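Long-range contact in ribosome maturation protein SDO1 homolog (Methanothermobacter thermautotrophicus, PDB 2WBM), which probably binds RNA and takes part in ribosome maturation, as a flexible archaeal member of the SBDS family: residues A[119-131]-A[140-152]. Residues are numbered along the deposited sequence; the frame is centred on the assembly and turned at random. Where two conformers were deposited one is given.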
ATOM      1  N   ASP A 119       1.227  11.294  -2.606  1.00 14.16           N
ATOM      2  CA  ASP A 119       0.474  10.080  -2.897  1.00 15.26           C
ATOM      3  C   ASP A 119       0.575   9.087  -1.736  1.00 15.78           C
ATOM      4  O   ASP A 119      -0.454   8.558  -1.275  1.00 17.09           O
ATOM      5  CB  ASP A 119       0.966   9.436  -4.195  1.00 15.20           C
ATOM      6  CG  ASP A 119       0.220   8.138  -4.530  1.00 22.54           C
ATOM      7  OD1 ASP A 119      -0.980   8.202  -4.896  1.00 23.52           O
ATOM      8  OD2 ASP A 119       0.838   7.054  -4.416  1.00 24.91           O
ATOM      9  N   LYS A 120       1.799   8.836  -1.268  1.00 14.70           N
ATOM     10  CA  LYS A 120       2.005   7.888  -0.183  1.00 15.57           C
ATOM     11  C   LYS A 120       1.460   8.395   1.143  1.00 16.54           C
ATOM     12  O   LYS A 120       0.897   7.614   1.905  1.00 16.10           O
ATOM     13  CB  LYS A 120       3.468   7.454  -0.081  1.00 16.49           C
ATOM     14  CG  LYS A 120       3.857   6.597  -1.291  1.00 18.66           C
ATOM     15  CD  LYS A 120       5.149   5.883  -1.116  1.00 19.44           C
ATOM     16  CE  LYS A 120       5.395   4.907  -2.275  1.00 19.10           C
ATOM     17  NZ  LYS A 120       5.745   5.626  -3.545  1.00 22.89           N
ATOM     18  N   ARG A 121       1.596   9.698   1.401  1.00 14.66           N
ATOM     19  CA  ARG A 121       1.056  10.312   2.621  0.50 14.41           C
ATOM     20  C   ARG A 121      -0.438  10.005   2.747  1.00 14.76           C
ATOM     21  O   ARG A 121      -0.910   9.540   3.790  1.00 14.27           O
ATOM     22  CB  ARG A 121       1.291  11.830   2.602  0.50 12.98           C
ATOM     23  CG  ARG A 121       0.882  12.564   3.873  0.50 13.74           C
ATOM     24  CD  ARG A 121       1.042  14.082   3.728  0.50  7.76           C
ATOM     25  NE  ARG A 121      -0.040  14.667   2.943  0.50 14.69           N
ATOM     26  CZ  ARG A 121      -1.219  15.031   3.441  0.50 14.32           C
ATOM     27  NH1 ARG A 121      -1.473  14.898   4.736  0.50  6.72           N
ATOM     28  NH2 ARG A 121      -2.141  15.543   2.640  0.50 15.97           N
ATOM     29  N   LEU A 122      -1.185  10.257   1.674  1.00 14.02           N
ATOM     30  CA  LEU A 122      -2.628  10.015   1.708  1.00 14.37           C
ATOM     31  C   LEU A 122      -2.945   8.532   1.891  1.00 15.28           C
ATOM     32  O   LEU A 122      -3.833   8.180   2.667  1.00 12.57           O
ATOM     33  CB  LEU A 122      -3.332  10.587   0.466  1.00 15.83           C
ATOM     34  CG  LEU A 122      -4.861  10.368   0.417  1.00 25.43           C
ATOM     35  CD1 LEU A 122      -5.608  11.065   1.575  1.00 27.43           C
ATOM     36  CD2 LEU A 122      -5.462  10.769  -0.935  1.00 30.10           C
ATOM     37  N   LYS A 123      -2.210   7.664   1.192  1.00 13.13           N
ATOM     38  CA  LYS A 123      -2.455   6.218   1.286  1.00 15.12           C
ATOM     39  C   LYS A 123      -2.148   5.693   2.694  1.00 15.67           C
ATOM     40  O   LYS A 123      -2.880   4.844   3.218  1.00 14.47           O
ATOM     41  CB  LYS A 123      -1.649   5.464   0.223  1.00 14.59           C
ATOM     42  CG  LYS A 123      -2.182   5.692  -1.170  1.00 16.98           C
ATOM     43  CD  LYS A 123      -1.294   5.078  -2.227  1.00 21.21           C
ATOM     44  CE  LYS A 123      -1.966   5.186  -3.592  1.00 25.45           C
ATOM     45  NZ  LYS A 123      -0.970   5.033  -4.695  1.00 29.91           N
ATOM     46  N   ILE A 124      -1.094   6.228   3.307  1.00 13.72           N
ATOM     47  CA  ILE A 124      -0.724   5.855   4.680  1.00 15.36           C
ATOM     48  C   ILE A 124      -1.817   6.291   5.662  1.00 15.04           C
ATOM     49  O   ILE A 124      -2.229   5.507   6.527  1.00 15.40           O
ATOM     50  CB  ILE A 124       0.648   6.451   5.104  1.00 17.21           C
ATOM     51  CG1 ILE A 124       1.805   5.753   4.375  1.00 15.84           C
ATOM     52  CG2 ILE A 124       0.862   6.336   6.624  1.00 18.95           C
ATOM     53  CD1 ILE A 124       3.107   6.625   4.320  1.00 15.07           C
ATOM     54  N   ILE A 125      -2.282   7.536   5.534  1.00 12.86           N
ATOM     55  CA  ILE A 125      -3.347   8.027   6.406  1.00 11.60           C
ATOM     56  C   ILE A 125      -4.564   7.095   6.284  1.00 12.37           C
ATOM     57  O   ILE A 125      -5.153   6.683   7.291  1.00 10.98           O
ATOM     58  CB  ILE A 125      -3.751   9.482   6.059  1.00 12.67           C
ATOM     59  CG1 ILE A 125      -2.623  10.457   6.457  1.00 12.17           C
ATOM     60  CG2 ILE A 125      -5.107   9.866   6.709  1.00 12.96           C
ATOM     61  CD1 ILE A 125      -2.754  11.869   5.877  1.00 13.91           C
ATOM     62  N   ASN A 126      -4.940   6.782   5.051  1.00 11.64           N
ATOM     63  CA  ASN A 126      -6.122   5.958   4.831  1.00 13.56           C
ATOM     64  C   ASN A 126      -5.984   4.540   5.362  1.00 12.93           C
ATOM     65  O   ASN A 126      -6.924   4.009   5.954  1.00 12.80           O
ATOM     66  CB  ASN A 126      -6.552   5.975   3.369  1.00 14.53           C
ATOM     67  CG  ASN A 126      -7.200   7.294   2.978  1.00 18.39           C
ATOM     68  OD1 ASN A 126      -7.731   8.015   3.827  1.00 20.05           O
ATOM     69  ND2 ASN A 126      -7.148   7.618   1.698  1.00 16.94           N
ATOM     70  N   LYS A 127      -4.819   3.943   5.157  1.00 12.79           N
ATOM     71  CA  LYS A 127      -4.581   2.570   5.593  1.00 13.42           C
ATOM     72  C   LYS A 127      -4.598   2.495   7.114  1.00 12.33           C
ATOM     73  O   LYS A 127      -5.197   1.584   7.686  1.00 12.14           O
ATOM     74  CB  LYS A 127      -3.253   2.025   5.027  1.00 12.61           C
ATOM     75  CG  LYS A 127      -2.901   0.611   5.506  1.00 16.93           C
ATOM     76  CD  LYS A 127      -3.891  -0.427   5.001  1.00 27.60           C
ATOM     77  CE  LYS A 127      -3.355  -1.841   5.173  1.00 26.39           C
ATOM     78  NZ  LYS A 127      -4.423  -2.828   4.867  1.00 29.52           N
ATOM     79  N   ILE A 128      -3.958   3.461   7.775  1.00 12.77           N
ATOM     80  CA  ILE A 128      -4.024   3.527   9.238  1.00 11.65           C
ATOM     81  C   ILE A 128      -5.465   3.734   9.729  1.00 14.14           C
ATOM     82  O   ILE A 128      -5.909   3.029  10.640  1.00 12.07           O
ATOM     83  CB  ILE A 128      -3.066   4.597   9.838  1.00 11.22           C
ATOM     84  CG1 ILE A 128      -1.611   4.231   9.515  1.00 12.29           C
ATOM     85  CG2 ILE A 128      -3.294   4.731  11.362  1.00 16.78           C
ATOM     86  CD1 ILE A 128      -0.562   5.284   9.961  1.00 11.96           C
ATOM     87  N   ALA A 129      -6.195   4.663   9.107  1.00 12.22           N
ATOM     88  CA  ALA A 129      -7.580   4.943   9.503  1.00 12.17           C
ATOM     89  C   ALA A 129      -8.474   3.720   9.312  1.00 11.29           C
ATOM     90  O   ALA A 129      -9.397   3.511  10.088  1.00  9.78           O
ATOM     91  CB  ALA A 129      -8.143   6.112   8.723  1.00 12.01           C
ATOM     92  N   ARG A 130      -8.191   2.938   8.272  1.00  9.96           N
ATOM     93  CA  ARG A 130      -8.940   1.718   7.962  1.00  9.81           C
ATOM     94  C   ARG A 130      -8.688   0.613   8.999  1.00 10.15           C
ATOM     95  O   ARG A 130      -9.628  -0.067   9.436  1.00  8.22           O
ATOM     96  CB  ARG A 130      -8.538   1.265   6.556  1.00 11.39           C
ATOM     97  CG  ARG A 130      -8.989  -0.095   6.083  1.00 15.74           C
ATOM     98  CD  ARG A 130      -8.327  -0.324   4.706  1.00 23.97           C
ATOM     99  NE  ARG A 130      -8.545   0.820   3.807  1.00 29.21           N
ATOM    100  CZ  ARG A 130      -7.614   1.391   3.034  1.00 36.62           C
ATOM    101  NH1 ARG A 130      -6.361   0.951   3.025  1.00 35.95           N
ATOM    102  NH2 ARG A 130      -7.936   2.427   2.267  1.00 36.54           N
ATOM    103  N   GLU A 131      -7.430   0.436   9.402  1.00 10.00           N
ATOM    104  CA  GLU A 131      -7.075  -0.724  10.227  1.00 11.35           C
ATOM    105  C   GLU A 131      -7.143  -0.459  11.722  1.00 11.17           C
ATOM    106  O   GLU A 131      -7.249  -1.396  12.512  1.00 12.89           O
ATOM    107  CB  GLU A 131      -5.684  -1.257   9.860  1.00 12.39           C
ATOM    108  CG  GLU A 131      -5.496  -1.640   8.385  1.00 13.80           C
ATOM    109  CD  GLU A 131      -6.281  -2.881   7.955  1.00 16.26           C
ATOM    110  OE1 GLU A 131      -6.703  -3.700   8.809  1.00 18.67           O
ATOM    111  OE2 GLU A 131      -6.470  -3.044   6.736  1.00 21.47           O
ATOM    112  N   PRO A 140     -13.241   3.708  15.741  1.00 12.72           N
ATOM    113  CA  PRO A 140     -12.322   4.126  14.676  1.00 11.06           C
ATOM    114  C   PRO A 140     -11.757   5.524  14.902  1.00 12.64           C
ATOM    115  O   PRO A 140     -12.383   6.339  15.576  1.00 13.53           O
ATOM    116  CB  PRO A 140     -13.227   4.164  13.435  1.00 12.17           C
ATOM    117  CG  PRO A 140     -14.407   3.340  13.775  1.00 10.85           C
ATOM    118  CD  PRO A 140     -14.621   3.584  15.235  1.00 12.70           C
ATOM    119  N   HIS A 141     -10.576   5.785  14.350  1.00 14.29           N
ATOM    120  CA  HIS A 141     -10.057   7.145  14.248  1.00 14.01           C
ATOM    121  C   HIS A 141     -10.363   7.651  12.841  1.00 14.45           C
ATOM    122  O   HIS A 141     -10.011   6.994  11.861  1.00 14.14           O
ATOM    123  CB  HIS A 141      -8.541   7.174  14.458  1.00 14.64           C
ATOM    124  CG  HIS A 141      -8.103   6.917  15.867  1.00 14.37           C
ATOM    125  ND1 HIS A 141      -8.344   7.801  16.896  1.00 16.76           N
ATOM    126  CD2 HIS A 141      -7.400   5.893  16.407  1.00 14.40           C
ATOM    127  CE1 HIS A 141      -7.827   7.323  18.015  1.00 18.09           C
ATOM    128  NE2 HIS A 141      -7.253   6.164  17.745  1.00 18.06           N
ATOM    129  N   PRO A 142     -11.023   8.817  12.723  1.00 15.58           N
ATOM    130  CA  PRO A 142     -11.190   9.395  11.390  1.00 15.28           C
ATOM    131  C   PRO A 142      -9.822   9.704  10.753  1.00 16.16           C
ATOM    132  O   PRO A 142      -8.849   9.955  11.486  1.00 15.23           O
ATOM    133  CB  PRO A 142     -11.952  10.697  11.667  1.00 14.84           C
ATOM    134  CG  PRO A 142     -12.577  10.505  12.998  1.00 17.70           C
ATOM    135  CD  PRO A 142     -11.612   9.664  13.767  1.00 14.21           C
ATOM    136  N   PRO A 143      -9.736   9.664   9.405  1.00 16.16           N
ATOM    137  CA  PRO A 143      -8.510  10.065   8.695  1.00 16.83           C
ATOM    138  C   PRO A 143      -7.906  11.388   9.193  1.00 16.41           C
ATOM    139  O   PRO A 143      -6.693  11.464   9.393  1.00 16.76           O
ATOM    140  CB  PRO A 143      -8.980  10.190   7.245  1.00 16.88           C
ATOM    141  CG  PRO A 143     -10.039   9.136   7.134  1.00 16.36           C
ATOM    142  CD  PRO A 143     -10.755   9.140   8.472  1.00 16.31           C
ATOM    143  N   LYS A 144      -8.741  12.404   9.411  1.00 16.96           N
ATOM    144  CA  LYS A 144      -8.271  13.707   9.906  1.00 17.94           C
ATOM    145  C   LYS A 144      -7.500  13.609  11.229  1.00 17.27           C
ATOM    146  O   LYS A 144      -6.564  14.370  11.458  1.00 15.21           O
ATOM    147  CB  LYS A 144      -9.437  14.687  10.062  1.00 19.77           C
ATOM    148  CG  LYS A 144     -10.009  15.190   8.749  1.00 26.05           C
ATOM    149  CD  LYS A 144     -11.311  15.956   8.979  1.00 35.24           C
ATOM    150  CE  LYS A 144     -12.075  16.172   7.677  1.00 39.89           C
ATOM    151  NZ  LYS A 144     -11.313  16.996   6.693  1.00 43.56           N
ATOM    152  N   ARG A 145      -7.896  12.674  12.094  1.00 16.77           N
ATOM    153  CA  ARG A 145      -7.248  12.507  13.397  1.00 17.89           C
ATOM    154  C   ARG A 145      -5.864  11.884  13.249  1.00 17.07           C
ATOM    155  O   ARG A 145      -4.912  12.293  13.939  1.00 15.10           O
ATOM    156  CB  ARG A 145      -8.108  11.658  14.341  1.00 18.79           C
ATOM    157  CG  ARG A 145      -7.643  11.670  15.793  1.00 23.68           C
ATOM    158  CD  ARG A 145      -7.867  13.046  16.400  1.00 32.74           C
ATOM    159  NE  ARG A 145      -7.078  13.305  17.604  1.00 37.69           N
ATOM    160  CZ  ARG A 145      -5.788  13.644  17.614  1.00 40.55           C
ATOM    161  NH1 ARG A 145      -5.097  13.726  16.481  1.00 32.99           N
ATOM    162  NH2 ARG A 145      -5.179  13.878  18.771  1.00 37.77           N
ATOM    163  N   ILE A 146      -5.765  10.905  12.350  1.00 15.62           N
ATOM    164  CA  ILE A 146      -4.501  10.260  12.022  1.00 14.86           C
ATOM    165  C   ILE A 146      -3.545  11.298  11.436  1.00 15.70           C
ATOM    166  O   ILE A 146      -2.375  11.356  11.808  1.00 14.74           O
ATOM    167  CB  ILE A 146      -4.694   9.095  11.010  1.00 14.56           C
ATOM    168  CG1 ILE A 146      -5.614   7.992  11.574  1.00 15.20           C
ATOM    169  CG2 ILE A 146      -3.348   8.517  10.570  1.00 13.14           C
ATOM    170  CD1 ILE A 146      -5.262   7.511  12.962  1.00 18.68           C
ATOM    171  N   GLU A 147      -4.052  12.108  10.513  1.00 15.09           N
ATOM    172  CA  GLU A 147      -3.258  13.159   9.888  1.00 16.81           C
ATOM    173  C   GLU A 147      -2.701  14.129  10.940  1.00 16.01           C
ATOM    174  O   GLU A 147      -1.523  14.499  10.891  1.00 14.92           O
ATOM    175  CB  GLU A 147      -4.098  13.920   8.859  1.00 16.82           C
ATOM    176  CG  GLU A 147      -3.336  14.990   8.099  1.00 21.77           C
ATOM    177  CD  GLU A 147      -4.201  15.695   7.073  1.00 25.35           C
ATOM    178  OE1 GLU A 147      -5.375  15.993   7.377  1.00 30.13           O
ATOM    179  OE2 GLU A 147      -3.708  15.954   5.960  1.00 29.35           O
ATOM    180  N   LYS A 148      -3.550  14.531  11.884  1.00 14.88           N
ATOM    181  CA  LYS A 148      -3.142  15.448  12.942  1.00 16.41           C
ATOM    182  C   LYS A 148      -2.048  14.846  13.817  1.00 15.62           C
ATOM    183  O   LYS A 148      -1.106  15.543  14.194  1.00 14.46           O
ATOM    184  CB  LYS A 148      -4.351  15.887  13.780  1.00 17.99           C
ATOM    185  CG  LYS A 148      -5.143  17.061  13.184  1.00 26.13           C
ATOM    186  CD  LYS A 148      -4.984  17.135  11.660  1.00 35.97           C
ATOM    187  CE  LYS A 148      -6.280  17.482  10.947  1.00 41.61           C
ATOM    188  NZ  LYS A 148      -6.293  16.840   9.595  1.00 32.20           N
ATOM    189  N   ALA A 149      -2.177  13.553  14.118  1.00 13.88           N
ATOM    190  CA  ALA A 149      -1.176  12.815  14.897  1.00 14.60           C
ATOM    191  C   ALA A 149       0.178  12.759  14.179  1.00 13.82           C
ATOM    192  O   ALA A 149       1.221  12.935  14.803  1.00 13.69           O
ATOM    193  CB  ALA A 149      -1.672  11.398  15.196  1.00 15.83           C
ATOM    194  N   MET A 150       0.149  12.516  12.874  1.00 13.30           N
ATOM    195  CA  MET A 150       1.373  12.488  12.070  1.00 15.15           C
ATOM    196  C   MET A 150       2.093  13.836  12.116  1.00 17.12           C
ATOM    197  O   MET A 150       3.328  13.892  12.229  1.00 17.19           O
ATOM    198  CB  MET A 150       1.052  12.087  10.636  1.00 14.91           C
ATOM    199  CG  MET A 150       0.629  10.635  10.510  1.00 15.30           C
ATOM    200  SD  MET A 150      -0.045  10.240   8.887  1.00 18.57           S
ATOM    201  CE  MET A 150       1.434  10.357   7.866  1.00 19.02           C
ATOM    202  N   GLU A 151       1.320  14.917  12.054  1.00 16.63           N
ATOM    203  CA  GLU A 151       1.891  16.261  12.145  1.00 19.32           C
ATOM    204  C   GLU A 151       2.527  16.499  13.518  1.00 18.88           C
ATOM    205  O   GLU A 151       3.658  16.981  13.599  1.00 19.21           O
ATOM    206  CB  GLU A 151       0.840  17.330  11.842  1.00 20.26           C
ATOM    207  CG  GLU A 151       0.298  17.296  10.408  1.00 24.36           C
ATOM    208  CD  GLU A 151      -0.963  18.137  10.235  1.00 33.34           C
ATOM    209  OE1 GLU A 151      -1.522  18.617  11.250  1.00 37.96           O
ATOM    210  OE2 GLU A 151      -1.400  18.314   9.079  1.00 34.66           O
ATOM    211  N   GLU A 152       1.806  16.135  14.579  1.00 16.42           N
ATOM    212  CA  GLU A 152       2.303  16.269  15.953  1.00 17.60           C
ATOM    213  C   GLU A 152       3.597  15.492  16.183  1.00 15.91           C
ATOM    214  O   GLU A 152       4.491  15.956  16.888  1.00 14.58           O
ATOM    215  CB  GLU A 152       1.243  15.823  16.962  1.00 18.64           C
ATOM    216  CG  GLU A 152       0.235  16.895  17.322  1.00 24.64           C
ATOM    217  CD  GLU A 152      -0.958  16.350  18.101  1.00 32.41           C
ATOM    218  OE1 GLU A 152      -1.073  15.111  18.263  1.00 38.47           O
ATOM    219  OE2 GLU A 152      -1.793  17.165  18.541  1.00 36.96           O
TER
HETATM  220  O   HOH W   1      -4.897  14.712   3.569  1.00 37.16           O
HETATM  221  O   HOH W   2      -9.278   4.087  12.748  1.00 15.69           O
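Ile125 is the knob of this helix-helix contact, set into a hole formed by Pro143, Ile146, Glu147 and Met150. Its beta-branch spreads two arms: Ile125 CG2, anti to the backbone N, reaches Pro143 CB at 3.9 Å, while Ile125 CG1 lies 3.5 Å from Met150 SD, the thioether being supple enough to follow the branched chain. Further along, Ile128 CG2 meets Ile146 CD1 at 3.8 Å. Ala129, whose methyl takes little room, lets the start of helix 143-152 come close: Ala129 CB touches Pro143 CG at 3.9 Å, and Pro143 itself suits a first helical turn, where no backbone N-H is required.

The polar interactions flank this core. In one of its two conformers, Arg121 gives NH1 to Glu147 OE2 (2.8 Å, 166°) in a salt bridge on the anti lone pair, with guanidinium and carboxylate nearly coplanar; a water donating to Glu147 OE2 accepts a weak bond from Arg121 NH2. Glu118 also pairs with Arg121. Another water accepts from His141 N and probably donates to Ala129 O.

Segments 119-131 and 143-152 run at 119° within SBDS domain II. Helix 163-174 packs on Ile124 and Ile128 of the long helix 110-131, and strand 181-191 brings Phe182 against Ile128.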